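Local structure of apical membrane antigen 1, soluble form (Toxoplasma gondii, 2X2Z) at residues F154-K159 with H204-S209; T126-C131 with D217-K222; K59-Q64 with G94-N99; I165-M170 with N288-L293. The protein takes part in host cell invasion as the parasite-surface component of the moving junction, which it forms together with the rhoptry neck proteins. One frame throughout, in Å; residues are numbered along the deposited sequence.

In the fold
Contact 1 lies in the five-stranded antiparallel sheet of domain I, and the other three are arranged about it. Helix 127-136 of contact 2 packs on one sheet face of contact 1, L128 and C131 against F154 and Y156; the centres are about 12 Å apart. On the other face Y207 of contact 1 meets K59 of contact 3, again about 12 Å between centres, and L166 of contact 4. Contacts 3 and 4 have centres about 10 Å apart and share probable backbone hydrogen bonds, L98 N to I165 O and V168 N to F96 O. Of the four, only contact 4 joins domain I to domain II.

Contact 1. Residues F154-K159 with H204-S209; sequences FVYDSK and HLIYGS
F154-D157 and L205-G208 are neighbouring strands in the five-stranded antiparallel sheet of domain I, a largely buried contact joined by paired backbone bonds. F154 with G208 and Y156 with I206 are the hydrogen-bonded pairs; V155 with Y207 and D157 with L205 are the non-hydrogen-bonded ones. F154 N to G208 O and Y156 N to I206 O are both 2.9 Å. With CG set between its backbone N and carbonyl carbon (chi1 69°), the F154 ring folds back across the neighbouring strand: G208 N lies over the centre of one face, and S209 O meets the ring edge, 3.3 Å from CE2. G208 carries no CB, which leaves room for the ring. Helix 127-136 packs on this same F154 side, consistent with the PAN fold assigned to the family, in which a helix rests on a short antiparallel sheet. On the other face V155 CG2 touches Y207 CD1 at 3.7 Å, the two side chains crossing at about a right angle, while D157 CB rests on L205 CD2. Past the strand ends H204 O takes two donors from S158: the backbone N, and OG at 2.7 Å, in the carbonyl plane on a lone pair, so one residue grips this oxygen twice. K159 CE sits over the centre of the H204 ring, 3.6 Å from the centroid, a CH-pi contact; L205 CG lies over the opposite face. At the ring edge D157 OD1 is 3.3 Å from H204 CD2, and a water joins D157 OD2 to H204 NE2. D157 OD1 also accepts from K160 N.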
# COMPACT_ATOMS: atom_id res chain seq x y z
N PHE A 154 6.35 -5.76 -9.09
CA PHE A 154 5.82 -7.10 -9.22
C PHE A 154 4.40 -7.15 -8.68
O PHE A 154 4.07 -6.31 -7.89
CB PHE A 154 6.67 -8.08 -8.39
CG PHE A 154 6.53 -7.88 -6.91
CD1 PHE A 154 5.55 -8.59 -6.20
CD2 PHE A 154 7.36 -6.97 -6.22
CE1 PHE A 154 5.39 -8.42 -4.83
CE2 PHE A 154 7.22 -6.78 -4.85
CZ PHE A 154 6.22 -7.51 -4.14
N VAL A 155 3.64 -8.17 -9.05
CA VAL A 155 2.43 -8.55 -8.34
C VAL A 155 2.47 -10.01 -7.95
O VAL A 155 2.65 -10.86 -8.80
CB VAL A 155 1.19 -8.30 -9.23
CG1 VAL A 155 -0.08 -8.89 -8.58
CG2 VAL A 155 1.16 -6.84 -9.51
N TYR A 156 2.29 -10.28 -6.67
CA TYR A 156 2.10 -11.66 -6.22
C TYR A 156 0.59 -11.95 -6.25
O TYR A 156 -0.20 -11.35 -5.51
CB TYR A 156 2.70 -11.89 -4.82
CG TYR A 156 2.71 -13.37 -4.46
CD1 TYR A 156 3.17 -14.29 -5.39
CD2 TYR A 156 2.24 -13.84 -3.20
CE1 TYR A 156 3.14 -15.65 -5.15
CE2 TYR A 156 2.23 -15.22 -2.91
CZ TYR A 156 2.69 -16.12 -3.90
OH TYR A 156 2.68 -17.49 -3.74
N ASP A 157 0.19 -12.89 -7.11
CA ASP A 157 -1.14 -13.45 -7.06
C ASP A 157 -1.03 -14.59 -6.10
O ASP A 157 -0.55 -15.69 -6.47
CB ASP A 157 -1.51 -13.96 -8.43
CG ASP A 157 -2.81 -14.64 -8.44
OD1 ASP A 157 -3.17 -15.14 -7.36
OD2 ASP A 157 -3.46 -14.65 -9.50
N SER A 158 -1.46 -14.32 -4.87
CA SER A 158 -1.31 -15.23 -3.76
C SER A 158 -2.29 -16.38 -3.85
O SER A 158 -2.09 -17.40 -3.22
CB SER A 158 -1.50 -14.50 -2.45
OG SER A 158 -2.80 -13.91 -2.32
N LYS A 159 -3.33 -16.23 -4.67
CA LYS A 159 -4.20 -17.36 -4.89
C LYS A 159 -3.58 -18.43 -5.79
O LYS A 159 -3.57 -19.61 -5.42
CB LYS A 159 -5.57 -16.92 -5.40
CG LYS A 159 -6.50 -18.07 -5.68
CD LYS A 159 -7.75 -17.58 -6.41
CE LYS A 159 -8.13 -16.17 -6.02
NZ LYS A 159 -9.61 -15.87 -6.41
N HIS A 204 -6.30 -10.78 -3.20
CA HIS A 204 -5.25 -11.81 -3.19
C HIS A 204 -4.07 -11.33 -4.09
O HIS A 204 -3.02 -11.96 -4.16
CB HIS A 204 -5.82 -13.12 -3.73
CG HIS A 204 -6.29 -13.02 -5.14
ND1 HIS A 204 -7.44 -12.33 -5.49
CD2 HIS A 204 -5.72 -13.43 -6.29
CE1 HIS A 204 -7.56 -12.36 -6.81
NE2 HIS A 204 -6.53 -13.01 -7.31
N LEU A 205 -4.27 -10.21 -4.77
CA LEU A 205 -3.14 -9.54 -5.47
C LEU A 205 -2.36 -8.54 -4.59
O LEU A 205 -2.96 -7.63 -4.00
CB LEU A 205 -3.63 -8.83 -6.75
CG LEU A 205 -4.38 -9.65 -7.81
CD1 LEU A 205 -4.59 -8.83 -9.10
CD2 LEU A 205 -3.62 -10.97 -8.18
N ILE A 206 -1.04 -8.71 -4.54
CA ILE A 206 -0.13 -7.81 -3.82
C ILE A 206 0.88 -7.15 -4.78
O ILE A 206 1.73 -7.80 -5.33
CB ILE A 206 0.59 -8.55 -2.62
CG1 ILE A 206 -0.43 -9.22 -1.68
CG2 ILE A 206 1.36 -7.60 -1.75
CD1 ILE A 206 -0.53 -10.66 -1.93
N TYR A 207 0.86 -5.85 -4.87
CA TYR A 207 1.74 -5.10 -5.74
C TYR A 207 2.88 -4.56 -4.91
O TYR A 207 2.71 -4.20 -3.74
CB TYR A 207 0.89 -3.88 -6.26
CG TYR A 207 1.58 -3.03 -7.33
CD1 TYR A 207 1.27 -3.21 -8.68
CD2 TYR A 207 2.49 -2.00 -6.98
CE1 TYR A 207 1.86 -2.40 -9.73
CE2 TYR A 207 3.10 -1.17 -8.00
CZ TYR A 207 2.78 -1.39 -9.35
OH TYR A 207 3.38 -0.65 -10.30
N GLY A 208 4.07 -4.44 -5.53
CA GLY A 208 5.25 -3.90 -4.83
C GLY A 208 6.33 -3.46 -5.79
O GLY A 208 6.35 -3.94 -6.89
N SER A 209 7.16 -2.49 -5.41
CA SER A 209 8.38 -2.20 -6.18
C SER A 209 9.31 -3.38 -5.95
O SER A 209 9.17 -4.08 -4.95
CB SER A 209 9.09 -0.94 -5.63
OG SER A 209 9.96 -1.28 -4.54
O HOH W 1 -5.88 -14.03 -9.99

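Contact 2. Residues T126-C131 with D217-K222; sequences TDLGRC and DAFISK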
# COMPACT_ATOMS: atom_id res chain seq x y z
N THR A 126 9.39 -16.15 3.36
CA THR A 126 7.96 -16.26 3.12
C THR A 126 7.69 -16.27 1.62
O THR A 126 8.47 -15.74 0.85
CB THR A 126 7.16 -15.06 3.68
OG1 THR A 126 7.63 -13.84 3.09
CG2 THR A 126 7.28 -14.96 5.17
N ASP A 127 6.55 -16.83 1.20
CA ASP A 127 6.17 -16.76 -0.23
C ASP A 127 6.11 -15.35 -0.81
O ASP A 127 6.64 -15.12 -1.90
CB ASP A 127 4.87 -17.55 -0.47
CG ASP A 127 5.10 -19.04 -0.29
OD1 ASP A 127 4.13 -19.83 -0.34
OD2 ASP A 127 6.29 -19.43 -0.12
N LEU A 128 5.48 -14.40 -0.10
CA LEU A 128 5.43 -13.04 -0.66
C LEU A 128 6.86 -12.50 -0.80
O LEU A 128 7.23 -11.83 -1.78
CB LEU A 128 4.65 -12.09 0.26
CG LEU A 128 3.95 -10.89 -0.36
CD1 LEU A 128 3.81 -9.76 0.66
CD2 LEU A 128 4.48 -10.43 -1.75
N GLY A 129 7.68 -12.74 0.22
CA GLY A 129 9.04 -12.26 0.12
C GLY A 129 9.82 -12.92 -0.98
O GLY A 129 10.70 -12.28 -1.56
N ARG A 130 9.55 -14.19 -1.29
CA ARG A 130 10.27 -14.82 -2.38
C ARG A 130 9.99 -14.20 -3.76
O ARG A 130 10.85 -14.21 -4.61
CB ARG A 130 9.97 -16.33 -2.46
CG ARG A 130 10.53 -17.12 -1.28
CD ARG A 130 10.22 -18.59 -1.39
NE ARG A 130 10.76 -19.27 -0.23
CZ ARG A 130 10.05 -19.68 0.80
NH1 ARG A 130 8.72 -19.53 0.83
NH2 ARG A 130 10.70 -20.24 1.82
N CYS A 131 8.74 -13.73 -3.98
CA CYS A 131 8.36 -13.10 -5.22
C CYS A 131 9.02 -11.72 -5.25
O CYS A 131 9.59 -11.36 -6.24
CB CYS A 131 6.82 -13.00 -5.29
SG CYS A 131 6.20 -12.06 -6.61
N ASP A 217 12.83 -10.01 3.94
CA ASP A 217 12.10 -10.46 5.15
C ASP A 217 11.68 -9.24 5.97
O ASP A 217 10.84 -9.37 6.84
CB ASP A 217 12.88 -11.42 6.06
CG ASP A 217 13.08 -12.81 5.46
OD1 ASP A 217 12.30 -13.30 4.62
OD2 ASP A 217 14.06 -13.47 5.87
N ALA A 218 12.23 -8.06 5.65
CA ALA A 218 11.97 -6.88 6.45
C ALA A 218 10.47 -6.43 6.47
O ALA A 218 10.04 -5.85 7.47
CB ALA A 218 12.85 -5.70 5.98
N PHE A 219 9.70 -6.77 5.44
CA PHE A 219 8.34 -6.20 5.30
C PHE A 219 7.44 -6.80 6.36
O PHE A 219 6.43 -6.19 6.80
CB PHE A 219 7.79 -6.43 3.89
CG PHE A 219 7.37 -7.86 3.65
CD1 PHE A 219 6.10 -8.29 4.06
CD2 PHE A 219 8.22 -8.74 3.00
CE1 PHE A 219 5.67 -9.62 3.86
CE2 PHE A 219 7.85 -10.12 2.80
CZ PHE A 219 6.55 -10.55 3.24
N ILE A 220 7.84 -7.98 6.82
CA ILE A 220 7.00 -8.79 7.69
C ILE A 220 6.76 -8.05 9.01
O ILE A 220 5.64 -8.07 9.57
CB ILE A 220 7.70 -10.12 8.03
CG1 ILE A 220 7.81 -10.99 6.79
CG2 ILE A 220 6.97 -10.83 9.13
CD1 ILE A 220 8.90 -12.03 6.89
N SER A 221 7.83 -7.42 9.50
CA SER A 221 7.85 -6.79 10.80
C SER A 221 7.93 -5.27 10.72
O SER A 221 7.66 -4.63 11.71
CB SER A 221 9.02 -7.36 11.65
OG SER A 221 10.28 -6.76 11.26
N LYS A 222 8.23 -4.68 9.55
CA LYS A 222 8.30 -3.23 9.45
C LYS A 222 7.17 -2.53 8.64
O LYS A 222 7.25 -1.33 8.36
CB LYS A 222 9.63 -2.83 8.84
CG LYS A 222 10.88 -3.29 9.67
CD LYS A 222 12.12 -2.48 9.24
CE LYS A 222 13.40 -2.85 10.09
NZ LYS A 222 13.06 -3.47 11.45
O HOH W 2 10.09 -12.68 3.54
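F219 points its ring at the first turn of helix 127-136, where it meets T126, L128 and G129. From CB the ring leaves between the backbone N and the carbonyl carbon (chi1 75°), and its far half makes the contact. CE2 comes edge-on to the helix backbone, 3.6 Å from G129 CA; G129 has no CB to press on CE2, so the ring edge can approach. CZ lies 3.5 Å from T126 OG1, which is also near the ring plane. CE1 touches L128 CD1 at 3.7 Å, and I220 CG1 of the same short helix lies over one ring face. T126 CG2 and I220 CD1 meet tip to tip, 3.8 Å apart. T126 is the N-cap of helix 127-136: its OG1 accepts from G129 N at 3.1 Å and donates to a water, which in turn donates to D217 OD1. That carboxylate oxygen also accepts from S125 N. The apolar ring and the polar cap thus share one hydroxyl, whose hydrogen-bonding needs are met by G129 N and the water rather than by F219, and the D217 carboxylate near the helix start would probably interact favourably with the helix dipole.

Contact 3. Residues K59-Q64 with G94-N99; sequences KHIELQ and GGFNLN
The far end of the F96 ring abuts the I61 and L63 side chains, which neighbour each other on one side of strand 60-63. The I61 and F96 side chains cross at about a right angle. I61 CG2 does most of the touching, 3.7 Å from F96 CE2 and 3.9 Å from CZ; chi1 of -53° puts CG1 beside the backbone N and leaves CG2 anti to it, on the ring's side. L63 and F96 slide past each other in opposite directions: L63 CD1 lies 4.0 Å from F96 CE1 and equally far from CZ. Neither methyl sits squarely over the ring face or at its edge; both come in obliquely, and CZ faces the notch where the two methyls meet. The second L63 methyl, CD2, turns to the backbone before the phenylalanine, 3.9 Å from G94 O, and that carbonyl has its polar partner in Q65 NE2. No hydrogen bond links the two segments, and with backbones far apart, I61 CA and F96 CA 9.2 Å from each other, the join is apolar packing, side chain on ring with one methyl on the G94-G95 backbone. F193 widens the cluster: it lies on strand 193-196, the antiparallel partner of strand 60-63, touches I61 and L63, and meets the F96 ring edge-to-face. The result is a small aromatic and aliphatic core by which a long domain I loop, the one after helix 82-88, is seated on a two-stranded antiparallel sheet, consistent with AMA1 domain I, a PAN-type core elaborated by long loops.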
# COMPACT_ATOMS: atom_id res chain seq x y z
N LYS A 59 -3.77 -3.73 -4.16
CA LYS A 59 -3.53 -2.85 -5.32
C LYS A 59 -3.46 -3.58 -6.66
O LYS A 59 -2.73 -4.57 -6.84
CB LYS A 59 -2.28 -1.95 -5.14
CG LYS A 59 -1.90 -1.12 -6.46
CD LYS A 59 -0.93 0.02 -6.17
CE LYS A 59 -0.27 0.40 -7.52
NZ LYS A 59 0.88 1.35 -7.31
N HIS A 60 -4.26 -3.10 -7.60
CA HIS A 60 -4.27 -3.58 -9.00
C HIS A 60 -4.45 -2.36 -9.91
O HIS A 60 -4.84 -1.28 -9.45
CB HIS A 60 -5.36 -4.64 -9.29
CG HIS A 60 -6.73 -4.31 -8.75
ND1 HIS A 60 -7.75 -3.83 -9.56
CD2 HIS A 60 -7.21 -4.29 -7.49
CE1 HIS A 60 -8.83 -3.60 -8.81
NE2 HIS A 60 -8.54 -3.89 -7.56
N ILE A 61 -4.12 -2.51 -11.18
CA ILE A 61 -4.27 -1.41 -12.11
C ILE A 61 -5.42 -1.71 -13.01
O ILE A 61 -5.39 -2.68 -13.70
CB ILE A 61 -2.99 -1.20 -12.97
CG1 ILE A 61 -1.74 -1.06 -12.04
CG2 ILE A 61 -3.18 -0.01 -13.91
CD1 ILE A 61 -1.84 0.17 -10.99
N GLU A 62 -6.44 -0.87 -12.94
CA GLU A 62 -7.65 -1.04 -13.76
C GLU A 62 -7.40 -0.40 -15.14
O GLU A 62 -6.88 0.72 -15.25
CB GLU A 62 -8.86 -0.41 -13.05
CG GLU A 62 -10.13 -0.44 -13.88
CD GLU A 62 -11.25 0.39 -13.23
OE1 GLU A 62 -12.32 -0.19 -12.90
OE2 GLU A 62 -11.06 1.61 -13.02
N LEU A 63 -7.70 -1.12 -16.20
CA LEU A 63 -7.30 -0.66 -17.54
C LEU A 63 -8.59 -0.15 -18.15
O LEU A 63 -9.65 -0.56 -17.73
CB LEU A 63 -6.81 -1.83 -18.41
CG LEU A 63 -5.34 -2.26 -18.35
CD1 LEU A 63 -4.57 -1.83 -17.07
CD2 LEU A 63 -5.06 -3.67 -18.87
N GLN A 64 -8.49 0.66 -19.18
CA GLN A 64 -9.72 1.13 -19.89
C GLN A 64 -9.72 0.87 -21.42
O GLN A 64 -10.01 1.78 -22.24
CB GLN A 64 -10.00 2.59 -19.52
CG GLN A 64 -9.95 2.81 -17.95
CD GLN A 64 -10.35 4.21 -17.47
OE1 GLN A 64 -9.67 4.83 -16.61
NE2 GLN A 64 -11.51 4.68 -17.95
N GLY A 94 -3.47 -6.30 -24.61
CA GLY A 94 -2.67 -6.96 -23.62
C GLY A 94 -2.65 -6.22 -22.29
O GLY A 94 -3.54 -5.37 -21.99
N GLY A 95 -1.62 -6.55 -21.49
CA GLY A 95 -1.47 -6.00 -20.14
C GLY A 95 -0.03 -5.52 -19.92
O GLY A 95 0.62 -5.01 -20.85
N PHE A 96 0.43 -5.66 -18.69
CA PHE A 96 1.66 -5.00 -18.21
C PHE A 96 2.69 -6.11 -17.96
O PHE A 96 3.85 -5.81 -17.57
CB PHE A 96 1.43 -4.30 -16.85
CG PHE A 96 0.64 -2.97 -16.91
CD1 PHE A 96 -0.03 -2.57 -18.08
CD2 PHE A 96 0.60 -2.11 -15.78
CE1 PHE A 96 -0.76 -1.33 -18.09
CE2 PHE A 96 -0.11 -0.91 -15.79
CZ PHE A 96 -0.78 -0.51 -16.92
N ASN A 97 2.29 -7.37 -18.09
CA ASN A 97 3.20 -8.49 -17.68
C ASN A 97 4.42 -8.64 -18.61
O ASN A 97 4.30 -8.77 -19.82
CB ASN A 97 2.42 -9.83 -17.54
CG ASN A 97 3.33 -11.05 -17.18
OD1 ASN A 97 3.73 -11.88 -18.05
ND2 ASN A 97 3.66 -11.13 -15.98
N LEU A 98 5.61 -8.72 -18.01
CA LEU A 98 6.84 -9.00 -18.75
C LEU A 98 6.71 -10.27 -19.57
O LEU A 98 6.44 -11.34 -19.00
CB LEU A 98 8.01 -9.22 -17.77
CG LEU A 98 9.32 -9.42 -18.53
CD1 LEU A 98 9.75 -8.04 -18.86
CD2 LEU A 98 10.33 -10.05 -17.60
N ASN A 99 6.97 -10.20 -20.88
CA ASN A 99 6.71 -11.40 -21.71
C ASN A 99 7.99 -12.09 -22.18
O ASN A 99 7.95 -13.04 -22.98
CB ASN A 99 5.81 -11.05 -22.90
CG ASN A 99 6.47 -10.11 -23.84
OD1 ASN A 99 7.69 -9.88 -23.77
ND2 ASN A 99 5.68 -9.52 -24.72

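Contact 4. Residues I165-M170 with N288-L293; sequences ILYVSM and NDWWPL
W290 and W291, on a long domain II loop, pack against Y167 and its neighbours in domain I; the segment probably belongs to the extended domain II loop known in AMA1 proteins. The three rings form an aromatic cluster. With CG anti to its backbone N (chi1 -175°), the Y167 ring reaches both indoles and sets CE2 over one face of W290, toward the rim, 3.3 Å from CG, with the ring planes oblique at 59°. W291 presents its edge to the face of Y167, NE1 lying over the ring centre. The same NE1 donates to Y167 O at 2.7 Å, nearly along the C=O axis although bent at the hydrogen (137°), so one residue supplies both the ring and the acceptor that fix the indole. S169 OG lies 3.3 Å from W291 CD1 and is hydrogen-bonded to Y150 OH; Y150 also stacks on W291. V168 CG2 touches W290 CE3 at 3.7 Å, and M170 CG packs on P292 CD at 3.9 Å. W290 O is buried here with no polar partner in the model. The packing is consistent with the AMA1 arrangement in which a domain II loop lies against domain I beside the groove that binds RON2.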
# COMPACT_ATOMS: atom_id res chain seq x y z
N ILE A 165 6.18 -10.23 -12.86
CA ILE A 165 7.08 -9.12 -13.00
C ILE A 165 6.41 -8.27 -14.04
O ILE A 165 6.07 -8.76 -15.12
CB ILE A 165 8.44 -9.56 -13.55
CG1 ILE A 165 9.11 -10.54 -12.58
CG2 ILE A 165 9.27 -8.32 -13.73
CD1 ILE A 165 9.10 -10.05 -11.12
N LEU A 166 6.15 -7.02 -13.70
CA LEU A 166 5.47 -6.14 -14.65
C LEU A 166 6.46 -5.28 -15.43
O LEU A 166 7.16 -4.48 -14.87
CB LEU A 166 4.49 -5.25 -13.92
CG LEU A 166 3.47 -5.88 -13.01
CD1 LEU A 166 2.60 -4.73 -12.53
CD2 LEU A 166 2.66 -6.95 -13.74
N TYR A 167 6.51 -5.48 -16.73
CA TYR A 167 7.30 -4.69 -17.62
C TYR A 167 6.84 -3.29 -17.64
O TYR A 167 7.67 -2.38 -17.67
CB TYR A 167 7.19 -5.26 -19.01
CG TYR A 167 8.08 -4.59 -20.02
CD1 TYR A 167 9.46 -4.77 -19.95
CD2 TYR A 167 7.54 -3.80 -21.08
CE1 TYR A 167 10.29 -4.18 -20.84
CE2 TYR A 167 8.38 -3.21 -22.02
CZ TYR A 167 9.78 -3.45 -21.87
OH TYR A 167 10.71 -2.92 -22.71
N VAL A 168 5.51 -3.09 -17.65
CA VAL A 168 4.99 -1.75 -17.50
C VAL A 168 4.96 -1.29 -16.01
O VAL A 168 4.23 -1.86 -15.21
CB VAL A 168 3.59 -1.60 -18.14
CG1 VAL A 168 3.13 -0.15 -17.97
CG2 VAL A 168 3.63 -1.98 -19.62
N SER A 169 5.75 -0.26 -15.67
CA SER A 169 5.85 0.29 -14.34
C SER A 169 4.99 1.55 -14.20
O SER A 169 4.90 2.15 -13.12
CB SER A 169 7.29 0.64 -14.07
OG SER A 169 7.86 1.32 -15.16
N MET A 170 4.42 1.99 -15.32
CA MET A 170 3.42 3.05 -15.24
C MET A 170 2.27 2.56 -14.37
O MET A 170 1.94 1.34 -14.38
CB MET A 170 2.92 3.38 -16.63
CG MET A 170 3.96 3.94 -17.54
SD MET A 170 3.15 4.61 -19.03
CE MET A 170 2.82 3.09 -19.88
N ASN A 288 3.85 7.27 -25.58
CA ASN A 288 4.55 6.28 -26.40
C ASN A 288 5.78 5.66 -25.69
O ASN A 288 6.88 5.62 -26.24
CB ASN A 288 4.95 6.92 -27.75
CG ASN A 288 5.13 5.88 -28.83
OD1 ASN A 288 4.59 4.78 -28.73
ND2 ASN A 288 5.89 6.21 -29.85
N ASP A 289 5.57 5.18 -24.47
CA ASP A 289 6.63 4.51 -23.70
C ASP A 289 6.03 3.49 -22.74
O ASP A 289 4.88 3.63 -22.32
CB ASP A 289 7.44 5.55 -22.90
CG ASP A 289 8.59 6.14 -23.71
OD1 ASP A 289 8.59 7.37 -23.95
OD2 ASP A 289 9.52 5.38 -24.09
N TRP A 290 6.82 2.48 -22.39
CA TRP A 290 6.39 1.52 -21.39
C TRP A 290 6.65 1.97 -19.93
O TRP A 290 6.04 1.44 -19.00
CB TRP A 290 7.08 0.21 -21.63
CG TRP A 290 6.95 -0.36 -23.04
CD1 TRP A 290 7.91 -0.37 -24.00
CD2 TRP A 290 5.80 -0.98 -23.61
NE1 TRP A 290 7.42 -0.96 -25.14
CE2 TRP A 290 6.14 -1.38 -24.92
CE3 TRP A 290 4.52 -1.26 -23.13
CZ2 TRP A 290 5.23 -2.01 -25.78
CZ3 TRP A 290 3.61 -1.91 -23.98
CH2 TRP A 290 3.97 -2.26 -25.29
N TRP A 291 7.55 2.94 -19.73
CA TRP A 291 7.90 3.41 -18.39
C TRP A 291 7.70 4.93 -18.34
O TRP A 291 7.95 5.57 -19.31
CB TRP A 291 9.39 3.05 -18.10
CG TRP A 291 9.74 1.58 -18.36
CD1 TRP A 291 8.92 0.51 -18.16
CD2 TRP A 291 11.00 1.03 -18.83
NE1 TRP A 291 9.55 -0.67 -18.51
CE2 TRP A 291 10.83 -0.38 -18.91
CE3 TRP A 291 12.23 1.59 -19.21
CZ2 TRP A 291 11.87 -1.26 -19.33
CZ3 TRP A 291 13.28 0.71 -19.64
CH2 TRP A 291 13.09 -0.70 -19.68
N PRO A 292 7.32 5.50 -17.19
CA PRO A 292 7.24 6.95 -17.06
C PRO A 292 8.60 7.62 -17.24
O PRO A 292 9.67 7.07 -16.78
CB PRO A 292 6.82 7.15 -15.60
CG PRO A 292 6.38 5.77 -15.11
CD PRO A 292 7.32 4.87 -15.86
N LEU A 293 8.56 8.77 -17.89
CA LEU A 293 9.78 9.54 -18.08
C LEU A 293 10.05 10.40 -16.87
O LEU A 293 9.13 10.92 -16.26
CB LEU A 293 9.69 10.39 -19.34
CG LEU A 293 9.50 9.66 -20.67
CD1 LEU A 293 8.86 10.62 -21.72
CD2 LEU A 293 10.79 9.12 -21.19